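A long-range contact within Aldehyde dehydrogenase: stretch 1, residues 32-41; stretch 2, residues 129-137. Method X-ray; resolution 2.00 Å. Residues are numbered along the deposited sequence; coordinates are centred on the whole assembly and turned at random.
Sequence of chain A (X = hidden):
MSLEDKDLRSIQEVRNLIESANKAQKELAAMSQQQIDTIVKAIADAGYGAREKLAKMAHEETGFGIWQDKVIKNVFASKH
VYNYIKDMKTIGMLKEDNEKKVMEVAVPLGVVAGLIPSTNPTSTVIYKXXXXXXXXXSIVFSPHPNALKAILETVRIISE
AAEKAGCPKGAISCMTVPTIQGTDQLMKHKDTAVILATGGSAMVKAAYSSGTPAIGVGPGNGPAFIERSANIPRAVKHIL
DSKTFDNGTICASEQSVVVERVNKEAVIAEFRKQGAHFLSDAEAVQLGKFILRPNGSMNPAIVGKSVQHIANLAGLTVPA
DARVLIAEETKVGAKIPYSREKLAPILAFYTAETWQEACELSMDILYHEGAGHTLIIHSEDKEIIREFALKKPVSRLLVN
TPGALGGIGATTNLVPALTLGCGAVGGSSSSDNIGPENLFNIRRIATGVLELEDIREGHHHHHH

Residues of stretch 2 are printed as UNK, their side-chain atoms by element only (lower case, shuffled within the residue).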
# COMPACT_ATOMS: atom_id res chain seq x y z
N SER A 32 25.08 7.30 -1.73
CA SER A 32 24.43 8.43 -2.40
C SER A 32 23.62 7.97 -3.61
O SER A 32 23.66 6.79 -3.97
CB SER A 32 25.47 9.48 -2.81
OG SER A 32 26.03 9.16 -4.07
N GLN A 33 22.89 8.90 -4.24
CA GLN A 33 22.11 8.59 -5.45
C GLN A 33 23.03 8.15 -6.59
O GLN A 33 22.72 7.22 -7.33
CB GLN A 33 21.27 9.79 -5.91
CG GLN A 33 20.35 9.50 -7.12
CD GLN A 33 19.12 8.69 -6.75
OE1 GLN A 33 18.25 9.17 -6.02
NE2 GLN A 33 19.04 7.46 -7.25
N GLN A 34 24.17 8.83 -6.70
CA GLN A 34 25.22 8.51 -7.67
C GLN A 34 25.74 7.08 -7.53
O GLN A 34 25.72 6.32 -8.50
CB GLN A 34 26.36 9.53 -7.57
CG GLN A 34 26.02 10.93 -8.13
CD GLN A 34 25.26 11.86 -7.16
OE1 GLN A 34 24.82 11.45 -6.08
NE2 GLN A 34 25.13 13.13 -7.55
N GLN A 35 26.16 6.71 -6.32
CA GLN A 35 26.59 5.33 -6.01
C GLN A 35 25.54 4.25 -6.30
O GLN A 35 25.85 3.22 -6.91
CB GLN A 35 27.10 5.24 -4.58
CG GLN A 35 28.53 5.77 -4.38
CD GLN A 35 28.86 6.03 -2.92
OE1 GLN A 35 30.00 5.90 -2.48
NE2 GLN A 35 27.86 6.42 -2.16
N ILE A 36 24.29 4.48 -5.87
CA ILE A 36 23.16 3.60 -6.22
C ILE A 36 22.96 3.41 -7.74
O ILE A 36 22.84 2.27 -8.22
CB ILE A 36 21.81 4.09 -5.55
CG1 ILE A 36 21.85 3.90 -4.02
CG2 ILE A 36 20.54 3.50 -6.25
CD1 ILE A 36 21.67 2.48 -3.49
N ASP A 37 22.95 4.53 -8.47
CA ASP A 37 22.67 4.54 -9.91
C ASP A 37 23.74 3.84 -10.72
O ASP A 37 23.44 3.24 -11.76
CB ASP A 37 22.45 5.96 -10.44
CG ASP A 37 21.15 6.57 -9.94
OD1 ASP A 37 20.28 5.82 -9.44
OD2 ASP A 37 20.99 7.81 -10.04
N THR A 38 24.99 3.91 -10.24
CA THR A 38 26.11 3.15 -10.76
C THR A 38 25.87 1.63 -10.71
O THR A 38 26.14 0.93 -11.67
CB THR A 38 27.43 3.53 -10.02
OG1 THR A 38 27.79 4.87 -10.38
CG2 THR A 38 28.58 2.60 -10.39
N ILE A 39 25.35 1.15 -9.59
CA ILE A 39 25.01 -0.26 -9.42
C ILE A 39 23.83 -0.66 -10.32
O ILE A 39 23.89 -1.70 -10.97
CB ILE A 39 24.69 -0.57 -7.94
CG1 ILE A 39 25.95 -0.42 -7.09
CG2 ILE A 39 24.08 -1.98 -7.78
CD1 ILE A 39 25.65 0.02 -5.64
N VAL A 40 22.78 0.16 -10.33
CA VAL A 40 21.59 -0.01 -11.17
C VAL A 40 21.97 -0.19 -12.66
O VAL A 40 21.50 -1.12 -13.33
CB VAL A 40 20.63 1.20 -10.99
CG1 VAL A 40 19.59 1.30 -12.13
CG2 VAL A 40 19.92 1.11 -9.64
N LYS A 41 22.85 0.69 -13.15
CA LYS A 41 23.36 0.63 -14.53
C LYS A 41 24.14 -0.66 -14.81
O LYS A 41 24.01 -1.24 -15.89
CB LYS A 41 24.19 1.90 -14.82
CG LYS A 41 25.24 1.82 -15.96
CD LYS A 41 24.68 2.14 -17.32
CE LYS A 41 25.68 2.94 -18.15
NZ LYS A 41 26.89 2.15 -18.53
N UNK A 129 14.91 -6.43 -9.43
CA UNK A 129 16.22 -6.12 -8.87
C UNK A 129 16.51 -4.65 -9.11
O UNK A 129 16.78 -3.91 -8.16
c UNK A 129 18.70 -6.58 -8.97
c UNK A 129 17.31 -6.99 -9.49
o UNK A 129 17.09 -8.36 -9.15
N UNK A 130 16.40 -4.23 -10.37
CA UNK A 130 16.66 -2.85 -10.78
C UNK A 130 15.86 -1.83 -10.00
O UNK A 130 16.41 -0.84 -9.54
c UNK A 130 18.51 -2.17 -13.37
c UNK A 130 17.37 -3.14 -13.28
c UNK A 130 16.69 -3.31 -14.60
c UNK A 130 16.34 -2.68 -12.26
N UNK A 131 14.55 -2.08 -9.86
CA UNK A 131 13.69 -1.14 -9.13
C UNK A 131 13.89 -1.14 -7.59
O UNK A 131 13.85 -0.08 -6.96
c UNK A 131 12.19 -1.24 -9.56
c UNK A 131 11.57 -2.60 -9.20
c UNK A 131 10.07 -2.64 -9.30
c UNK A 131 12.07 -0.96 -11.08
N UNK A 132 14.12 -2.31 -7.00
CA UNK A 132 14.42 -2.42 -5.56
C UNK A 132 15.73 -1.75 -5.20
O UNK A 132 15.77 -0.91 -4.30
o UNK A 132 13.22 -4.53 -5.38
c UNK A 132 14.45 -3.88 -5.10
N UNK A 133 16.80 -2.12 -5.91
CA UNK A 133 18.12 -1.52 -5.72
C UNK A 133 18.10 -0.00 -5.97
O UNK A 133 18.72 0.76 -5.20
c UNK A 133 19.44 -3.67 -6.15
c UNK A 133 20.26 -3.83 -4.86
c UNK A 133 20.51 -1.43 -6.61
c UNK A 133 19.21 -2.22 -6.60
N UNK A 134 17.36 0.43 -6.99
CA UNK A 134 17.16 1.87 -7.31
C UNK A 134 16.61 2.66 -6.13
O UNK A 134 16.98 3.83 -5.93
c UNK A 134 17.20 4.27 -9.32
c UNK A 134 15.94 3.49 -8.93
c UNK A 134 16.24 2.05 -8.52
c UNK A 134 16.86 5.74 -9.53
n UNK A 134 17.79 6.50 -10.43
N UNK A 135 15.73 2.03 -5.35
CA UNK A 135 15.12 2.68 -4.19
C UNK A 135 15.89 2.44 -2.88
O UNK A 135 15.45 2.88 -1.81
c UNK A 135 13.65 2.27 -4.08
N UNK A 136 17.05 1.76 -2.97
CA UNK A 136 17.95 1.55 -1.83
C UNK A 136 17.65 0.32 -0.98
O UNK A 136 18.05 0.25 0.19
N UNK A 137 16.96 -0.65 -1.59
CA UNK A 137 16.52 -1.87 -0.91
C UNK A 137 17.37 -3.06 -1.29
O UNK A 137 17.95 -3.08 -2.37
c UNK A 137 15.09 -2.22 -1.36
c UNK A 137 14.09 -1.13 -1.10
o UNK A 137 13.72 -0.86 0.05
n UNK A 137 13.62 -0.51 -2.17

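Position 129 opens the segment within a helix that begins earlier in the chain. Its side chain is one carbon carrying one oxygen and one further carbon, a beta-branched hydroxyl, and it stays out of reach of stretch 1. This is Thr129, whose hydroxyl is satisfied elsewhere in the structure.

Position 130 has four carbons and no heteroatom. The fork lies at the second carbon, so the branching is at gamma rather than beta. CA-to-CB points sideways, yet the end of the chain comes nearer to the first helix, and one terminal methyl lies 3.2 Å from Val40 O. The residue is Leu130, in the m, t rotamer; the methyl is CD2, which also packs 3.8 Å from Val40 CG1.

Position 131 also carries four carbons, but forked at the first, with one arm two carbons long. Its CA-to-CB bond points away from stretch 1, and it makes no contact there. Ile131 is the assignment.

At position 132 one carbon is followed by one oxygen, a short hydroxyl out of reach of stretch 1. This is Ser132.

Position 133 repeats the pattern of four carbons forked at the first, one arm being two carbons long. The single-carbon arm meets Ile39 and Val40, while the backbone oxygen lies 3.5 Å from Ile36 CG2. It is Ile133: its CG2 is 3.8 Å from Ile39 CG2 and 4.0 Å from Val40 CG2.

Position 134 bears four carbons in a row ending in nitrogen, with no branch. That nitrogen lies 2.8 Å from Asp37 OD1, and the base of the chain rests on Val40, whose CG2 is 3.7 Å from CA and 4.0 Å from CB of this residue. A linear chain of this length with a terminal amine is Lys134.

Position 135 has a single side-chain carbon, its CA-to-CB bond directed away from stretch 1, and is Ala135.

Position 136 has no side-chain atoms. Its CA lies 4.2 Å from Ile36 CD1, and its phi of 87°, in a Schellman motif, by itself favours glycine. This is Gly136, whose N donates to Ile133 O at 3.0 Å.

Position 137 shows two carbons, the second carrying one oxygen and one nitrogen, a short carboxamide; its CA-to-CB bond points away from stretch 1, and it makes no contact there. It is Asn137; its ND2 donates to Ser132 O at 3.1 Å, and its own N reaches the same oxygen at 3.0 Å, so side chain and backbone together secure the turn that ends the helix.

The two helices run nearly antiparallel, at 170°, with their axes 9.3 Å apart at closest approach. Ile36, Ile39 and Val40 form an apolar strip against Leu130, Ile133 and the start of the Lys134 side chain. At its polar margin, Lys134 NZ donates to Asp37 OD1 in a salt bridge of 2.8 Å. Gln33 NE2 donates to that same Asp37 OD1 at 3.0 Å, so one carboxylate oxygen receives both donors, linking neighbouring turns of the first helix to the lysine.

Stretch 2, residues 129-137: TLISIKAGN
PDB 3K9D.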